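PDB 5ZH8: teichoic acid D-alanine hydrolase from Staphylococcus aureus, which hydrolyses the D-alanyl esters of wall teichoic acid and lipoteichoic acid, affecting methicillin resistance and autolysis. Local coordinates for residues F250-Q254 / P255-Y259; M295-L298 / I299-Q303. All coordinates share one frame; numbering follows the deposited sequence.

Contact 1: residues F250-Q254 / P255-Y259; sequences FYDEQ and PFKKY
Two torsions join D252 to K257: in D252 the first places CG anti to the backbone N (chi1 -154°), and in K257 an otherwise extended chain bends at its last torsion (chi4 -63°). The two side chains then run alongside each other in the same direction, and K257 NZ forms a salt bridge with D252 OD1 at 2.8 Å, reaching the oxygen on its anti side and well out of the carboxylate plane. At the backbone, K257 N donates to Q254 O at 3.1 Å, nearly straight with 167° at the hydrogen, which closes a four-residue turn from Q254 to K257; Y259 N to F256 O closes the next. Before them comes a type I beta turn, F250 to E253, closed by E253 N to F250 O at 3.1 Å; it begins at F250, the last residue of strand 248-250, the edge of the small three-stranded sheet of this beta-lactamase-family protein. E253 ties this turn to the one that follows. Its CB lies 3.7 Å from F256 CD2, close to the ring plane and thus at an edge, with the carboxylate steeply inclined to that ring. E253 OE2 receives F250 N at 2.8 Å and also the hydroxyl of Y236, while OE1 of this buried carboxylate is bonded to N56 ND2.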
ATOM      1  N   PHE A 250      -8.154 -23.215   0.755  1.00 55.21           N
ATOM      2  CA  PHE A 250      -9.079 -22.125   1.016  1.00 55.40           C
ATOM      3  C   PHE A 250      -8.908 -21.697   2.466  1.00 56.94           C
ATOM      4  O   PHE A 250      -8.540 -22.498   3.317  1.00 58.27           O
ATOM      5  CB  PHE A 250     -10.526 -22.551   0.728  1.00 56.59           C
ATOM      6  CG  PHE A 250     -10.834 -22.698  -0.737  1.00 54.73           C
ATOM      7  CD1 PHE A 250     -11.200 -21.596  -1.493  1.00 53.72           C
ATOM      8  CD2 PHE A 250     -10.751 -23.932  -1.359  1.00 54.53           C
ATOM      9  CE1 PHE A 250     -11.481 -21.716  -2.842  1.00 52.50           C
ATOM     10  CE2 PHE A 250     -11.032 -24.065  -2.710  1.00 53.43           C
ATOM     11  CZ  PHE A 250     -11.395 -22.954  -3.454  1.00 52.32           C
ATOM     12  N   TYR A 251      -9.181 -20.424   2.726  1.00 57.11           N
ATOM     13  CA  TYR A 251      -8.871 -19.771   4.006  1.00 58.70           C
ATOM     14  C   TYR A 251      -9.261 -20.526   5.288  1.00 61.36           C
ATOM     15  O   TYR A 251      -8.558 -20.423   6.295  1.00 62.31           O
ATOM     16  CB  TYR A 251      -9.503 -18.373   4.034  1.00 59.30           C
ATOM     17  CG  TYR A 251     -10.999 -18.370   4.271  1.00 61.82           C
ATOM     18  CD1 TYR A 251     -11.893 -18.643   3.235  1.00 61.69           C
ATOM     19  CD2 TYR A 251     -11.525 -18.097   5.531  1.00 64.73           C
ATOM     20  CE1 TYR A 251     -13.263 -18.646   3.451  1.00 63.81           C
ATOM     21  CE2 TYR A 251     -12.895 -18.093   5.758  1.00 67.03           C
ATOM     22  CZ  TYR A 251     -13.758 -18.371   4.715  1.00 66.58           C
ATOM     23  OH  TYR A 251     -15.119 -18.363   4.938  1.00 69.03           O
ATOM     24  N   ASP A 252     -10.368 -21.269   5.261  1.00 62.80           N
ATOM     25  CA  ASP A 252     -10.906 -21.868   6.482  1.00 65.94           C
ATOM     26  C   ASP A 252     -10.702 -23.382   6.602  1.00 66.62           C
ATOM     27  O   ASP A 252     -11.255 -24.010   7.506  1.00 69.64           O
ATOM     28  CB  ASP A 252     -12.397 -21.530   6.623  1.00 68.13           C
ATOM     29  CG  ASP A 252     -12.874 -21.550   8.077  1.00 71.91           C
ATOM     30  OD1 ASP A 252     -12.076 -21.240   8.992  1.00 72.70           O
ATOM     31  OD2 ASP A 252     -14.059 -21.886   8.307  1.00 74.52           O
ATOM     32  N   GLU A 253      -9.905 -23.974   5.719  1.00 64.40           N
ATOM     33  CA  GLU A 253      -9.627 -25.406   5.804  1.00 65.65           C
ATOM     34  C   GLU A 253      -8.766 -25.707   7.038  1.00 67.44           C
ATOM     35  O   GLU A 253      -7.744 -25.060   7.266  1.00 66.43           O
ATOM     36  CB  GLU A 253      -8.968 -25.911   4.517  1.00 63.50           C
ATOM     37  CG  GLU A 253      -9.841 -25.753   3.280  1.00 62.13           C
ATOM     38  CD  GLU A 253      -9.317 -26.520   2.076  1.00 60.80           C
ATOM     39  OE1 GLU A 253      -9.245 -27.769   2.121  1.00 62.55           O
ATOM     40  OE2 GLU A 253      -8.992 -25.874   1.062  1.00 58.28           O
ATOM     41  N   GLN A 254      -9.205 -26.678   7.836  1.00 70.38           N
ATOM     42  CA  GLN A 254      -8.617 -26.941   9.159  1.00 72.66           C
ATOM     43  C   GLN A 254      -7.163 -27.389   9.124  1.00 71.67           C
ATOM     44  O   GLN A 254      -6.332 -26.817   9.822  1.00 71.72           O
ATOM     45  CB  GLN A 254      -9.449 -27.982   9.931  1.00 76.45           C
ATOM     46  CG  GLN A 254     -10.766 -27.450  10.453  1.00 78.40           C
ATOM     47  CD  GLN A 254     -10.582 -26.324  11.452  1.00 79.39           C
ATOM     48  OE1 GLN A 254      -9.848 -26.461  12.433  1.00 81.04           O
ATOM     49  NE2 GLN A 254     -11.251 -25.201  11.204  1.00 78.63           N
ATOM     50  N   PRO A 255      -6.840 -28.406   8.306  1.00 70.97           N
ATOM     51  CA  PRO A 255      -5.488 -28.968   8.377  1.00 71.14           C
ATOM     52  C   PRO A 255      -4.375 -27.999   7.988  1.00 68.80           C
ATOM     53  O   PRO A 255      -3.218 -28.276   8.285  1.00 69.47           O
ATOM     54  CB  PRO A 255      -5.528 -30.139   7.384  1.00 70.80           C
ATOM     55  CG  PRO A 255      -6.964 -30.350   7.044  1.00 71.24           C
ATOM     56  CD  PRO A 255      -7.630 -29.024   7.229  1.00 70.13           C
ATOM     57  N   PHE A 256      -4.720 -26.884   7.340  1.00 66.64           N
ATOM     58  CA  PHE A 256      -3.735 -25.914   6.865  1.00 64.47           C
ATOM     59  C   PHE A 256      -3.606 -24.680   7.752  1.00 64.80           C
ATOM     60  O   PHE A 256      -2.739 -23.859   7.497  1.00 63.51           O
ATOM     61  CB  PHE A 256      -4.084 -25.461   5.437  1.00 61.75           C
ATOM     62  CG  PHE A 256      -4.274 -26.592   4.469  1.00 61.68           C
ATOM     63  CD1 PHE A 256      -3.204 -27.097   3.743  1.00 60.75           C
ATOM     64  CD2 PHE A 256      -5.531 -27.162   4.286  1.00 62.73           C
ATOM     65  CE1 PHE A 256      -3.383 -28.145   2.854  1.00 60.86           C
ATOM     66  CE2 PHE A 256      -5.715 -28.213   3.402  1.00 62.63           C
ATOM     67  CZ  PHE A 256      -4.638 -28.707   2.688  1.00 61.80           C
ATOM     68  N   LYS A 257      -4.446 -24.540   8.778  1.00 67.16           N
ATOM     69  CA  LYS A 257      -4.435 -23.337   9.639  1.00 67.80           C
ATOM     70  C   LYS A 257      -3.068 -23.037  10.256  1.00 67.72           C
ATOM     71  O   LYS A 257      -2.677 -21.878  10.392  1.00 66.46           O
ATOM     72  CB  LYS A 257      -5.490 -23.448  10.747  1.00 71.04           C
ATOM     73  CG  LYS A 257      -6.907 -23.190  10.266  1.00 71.27           C
ATOM     74  CD  LYS A 257      -7.887 -23.102  11.427  1.00 74.78           C
ATOM     75  CE  LYS A 257      -9.318 -23.052  10.920  1.00 75.11           C
ATOM     76  NZ  LYS A 257      -9.598 -21.846  10.100  1.00 72.80           N
ATOM     77  N   LYS A 258      -2.351 -24.096  10.610  1.00 69.24           N
ATOM     78  CA  LYS A 258      -0.981 -24.022  11.127  1.00 69.96           C
ATOM     79  C   LYS A 258      -0.042 -23.190  10.248  1.00 66.85           C
ATOM     80  O   LYS A 258       0.868 -22.542  10.750  1.00 66.76           O
ATOM     81  CB  LYS A 258      -0.422 -25.444  11.213  1.00 71.96           C
ATOM     82  CG  LYS A 258       0.601 -25.703  12.301  1.00 74.66           C
ATOM     83  CD  LYS A 258       1.036 -27.169  12.294  1.00 76.86           C
ATOM     84  CE  LYS A 258      -0.158 -28.127  12.350  1.00 78.91           C
ATOM     85  NZ  LYS A 258       0.205 -29.534  12.682  1.00 81.88           N
ATOM     86  N   TYR A 259      -0.262 -23.229   8.936  1.00 64.35           N
ATOM     87  CA  TYR A 259       0.661 -22.659   7.962  1.00 61.74           C
ATOM     88  C   TYR A 259       0.160 -21.375   7.276  1.00 59.11           C
ATOM     89  O   TYR A 259       0.870 -20.786   6.456  1.00 56.84           O
ATOM     90  CB  TYR A 259       1.008 -23.731   6.916  1.00 61.14           C
ATOM     91  CG  TYR A 259       1.749 -24.934   7.494  1.00 63.81           C
ATOM     92  CD1 TYR A 259       2.948 -24.770   8.186  1.00 65.06           C
ATOM     93  CD2 TYR A 259       1.255 -26.228   7.350  1.00 65.49           C
ATOM     94  CE1 TYR A 259       3.630 -25.852   8.720  1.00 67.45           C
ATOM     95  CE2 TYR A 259       1.933 -27.320   7.881  1.00 67.98           C
ATOM     96  CZ  TYR A 259       3.122 -27.122   8.564  1.00 69.02           C
ATOM     97  OH  TYR A 259       3.819 -28.185   9.098  1.00 71.97           O
TER

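Contact 2: residues M295-L298 / I299-Q303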
ATOM      1  N   MET A 295       2.472 -22.852  -6.359  1.00 48.45           N
ATOM      2  CA  MET A 295       2.182 -21.936  -7.462  1.00 47.51           C
ATOM      3  C   MET A 295       3.085 -22.207  -8.660  1.00 47.77           C
ATOM      4  O   MET A 295       2.630 -22.189  -9.796  1.00 47.57           O
ATOM      5  CB  MET A 295       2.332 -20.482  -7.016  1.00 46.78           C
ATOM      6  CG  MET A 295       2.080 -19.451  -8.115  1.00 45.83           C
ATOM      7  SD  MET A 295       0.571 -19.628  -9.094  1.00 45.40           S
ATOM      8  CE  MET A 295      -0.525 -18.496  -8.248  1.00 45.33           C
ATOM      9  N   GLY A 296       4.367 -22.442  -8.402  1.00 48.63           N
ATOM     10  CA  GLY A 296       5.296 -22.824  -9.458  1.00 49.00           C
ATOM     11  C   GLY A 296       4.939 -24.186 -10.027  1.00 49.88           C
ATOM     12  O   GLY A 296       4.979 -24.393 -11.240  1.00 50.14           O
ATOM     13  N   LYS A 297       4.594 -25.117  -9.141  1.00 50.78           N
ATOM     14  CA  LYS A 297       4.170 -26.461  -9.531  1.00 51.88           C
ATOM     15  C   LYS A 297       2.943 -26.398 -10.450  1.00 50.88           C
ATOM     16  O   LYS A 297       2.830 -27.174 -11.396  1.00 51.36           O
ATOM     17  CB  LYS A 297       3.868 -27.297  -8.276  1.00 53.49           C
ATOM     18  CG  LYS A 297       3.579 -28.760  -8.547  1.00 55.57           C
ATOM     19  CD  LYS A 297       3.121 -29.511  -7.303  1.00 57.39           C
ATOM     20  CE  LYS A 297       4.265 -29.765  -6.332  1.00 59.18           C
ATOM     21  NZ  LYS A 297       3.873 -30.710  -5.247  1.00 61.33           N
ATOM     22  N   LEU A 298       2.030 -25.471 -10.165  1.00 49.35           N
ATOM     23  CA  LEU A 298       0.846 -25.255 -11.001  1.00 48.20           C
ATOM     24  C   LEU A 298       1.204 -24.753 -12.399  1.00 47.18           C
ATOM     25  O   LEU A 298       0.748 -25.299 -13.396  1.00 47.79           O
ATOM     26  CB  LEU A 298      -0.092 -24.253 -10.326  1.00 47.22           C
ATOM     27  CG  LEU A 298      -1.258 -23.713 -11.148  1.00 46.60           C
ATOM     28  CD1 LEU A 298      -2.189 -24.838 -11.572  1.00 47.42           C
ATOM     29  CD2 LEU A 298      -1.983 -22.646 -10.343  1.00 46.18           C
ATOM     30  N   ILE A 299       2.014 -23.708 -12.458  1.00 46.07           N
ATOM     31  CA  ILE A 299       2.370 -23.069 -13.721  1.00 45.54           C
ATOM     32  C   ILE A 299       3.231 -23.971 -14.601  1.00 46.33           C
ATOM     33  O   ILE A 299       2.999 -24.059 -15.801  1.00 46.43           O
ATOM     34  CB  ILE A 299       3.079 -21.724 -13.468  1.00 44.76           C
ATOM     35  CG1 ILE A 299       2.067 -20.716 -12.934  1.00 43.93           C
ATOM     36  CG2 ILE A 299       3.731 -21.185 -14.738  1.00 44.77           C
ATOM     37  CD1 ILE A 299       2.709 -19.595 -12.154  1.00 43.69           C
ATOM     38  N   THR A 300       4.217 -24.640 -14.010  1.00 46.92           N
ATOM     39  CA  THR A 300       5.096 -25.515 -14.780  1.00 48.18           C
ATOM     40  C   THR A 300       4.330 -26.691 -15.382  1.00 49.13           C
ATOM     41  O   THR A 300       4.612 -27.112 -16.503  1.00 50.37           O
ATOM     42  CB  THR A 300       6.242 -26.080 -13.929  1.00 49.15           C
ATOM     43  OG1 THR A 300       5.706 -26.723 -12.766  1.00 49.36           O
ATOM     44  CG2 THR A 300       7.201 -24.981 -13.529  1.00 48.50           C
ATOM     45  N   GLN A 301       3.368 -27.222 -14.633  1.00 49.00           N
ATOM     46  CA  GLN A 301       2.545 -28.326 -15.120  1.00 49.76           C
ATOM     47  C   GLN A 301       1.589 -27.905 -16.232  1.00 48.73           C
ATOM     48  O   GLN A 301       1.367 -28.663 -17.174  1.00 49.75           O
ATOM     49  CB  GLN A 301       1.775 -28.962 -13.976  1.00 50.29           C
ATOM     50  CG  GLN A 301       2.631 -29.877 -13.125  1.00 51.93           C
ATOM     51  CD  GLN A 301       1.812 -30.594 -12.080  1.00 52.87           C
ATOM     52  OE1 GLN A 301       1.546 -31.787 -12.199  1.00 54.72           O
ATOM     53  NE2 GLN A 301       1.386 -29.863 -11.056  1.00 51.64           N
ATOM     54  N   ILE A 302       1.031 -26.702 -16.126  1.00 46.89           N
ATOM     55  CA  ILE A 302       0.214 -26.144 -17.206  1.00 46.29           C
ATOM     56  C   ILE A 302       1.090 -25.924 -18.443  1.00 46.77           C
ATOM     57  O   ILE A 302       0.694 -26.265 -19.558  1.00 47.71           O
ATOM     58  CB  ILE A 302      -0.495 -24.834 -16.786  1.00 44.55           C
ATOM     59  CG1 ILE A 302      -1.565 -25.137 -15.729  1.00 44.55           C
ATOM     60  CG2 ILE A 302      -1.139 -24.157 -17.988  1.00 44.18           C
ATOM     61  CD1 ILE A 302      -1.998 -23.937 -14.916  1.00 43.46           C
ATOM     62  N   GLN A 303       2.286 -25.382 -18.231  1.00 46.28           N
ATOM     63  CA  GLN A 303       3.258 -25.199 -19.303  1.00 46.70           C
ATOM     64  C   GLN A 303       3.584 -26.519 -19.991  1.00 48.64           C
ATOM     65  O   GLN A 303       3.856 -26.542 -21.192  1.00 50.14           O
ATOM     66  CB  GLN A 303       4.546 -24.555 -18.775  1.00 46.27           C
ATOM     67  CG  GLN A 303       4.476 -23.041 -18.637  1.00 44.73           C
ATOM     68  CD  GLN A 303       5.769 -22.446 -18.123  1.00 44.64           C
ATOM     69  OE1 GLN A 303       6.295 -22.872 -17.094  1.00 44.91           O
ATOM     70  NE2 GLN A 303       6.289 -21.455 -18.832  1.00 44.32           N
TER
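I299 N donates to M295 O at 3.1 Å, the first of five successive i to i+4 bonds that define residues 295-303 as regular alpha helix. T300 N follows with a bond to G296 O of 2.9 Å, 169° at the hydrogen; Q301 N reaches K297 O at a longer 3.3 Å, I302 N meets L298 O at 3.1 Å, and Q303 N to I299 O completes the series. Two of these carbonyls take a second donor from a side chain. T300 OG1 sits between the backbone N and the carbonyl carbon (chi1 54°), a torsion that turns the hydroxyl back to donate to G296 O at 2.9 Å, so the threonine grips one oxygen with both its amide and its hydroxyl. Q301 does the same to K297 O: its extended side chain runs alongside that of K297, and NE2 donates at 3.1 Å with the acceptor close to the amide plane. The two donors of Q301 approach that oxygen from opposite faces of the carbonyl. Both ends of the amide have outside partners too, OE1 with K306 NZ and NE2 with L243 O, consistent with one fixed orientation of the amide. Apolar contacts occupy other sides of the helix. The side chains of M295 and I299 cross at a slant, with M295 SD 3.7 Å from I299 CD1. L298 and I302 lie side by side, L298 CD1 3.5 Å from I302 CD1. The M295-I299 side rests on V353 of strand 349-355 and on V362 and V360 of strand 359-365, in the large antiparallel sheet; the L298-I302 side packs on F131 and L135, so helix 292-303 is wedged between that sheet and helix 129-142.

In the fold
Contact 1 lies near the surface, its centre about 17 Å from that of the chain, whereas contact 2, at about 12 Å, is largely buried. They share no secondary-structure element and do not touch: their nearest atoms are about 11 Å apart. The chain visits them in series, and strand 288-290, which pairs with strand 248-250 at the start of contact 1, leads shortly into helix 292-303 of contact 2. Their chemistry follows their setting. The turns at 250-259, in a loop between strands, rely on an exposed salt bridge and one buried, multiply bonded carboxylate; the regular helix at 295-303 combines side-chain bonds to its own carbonyls with apolar packing in the core.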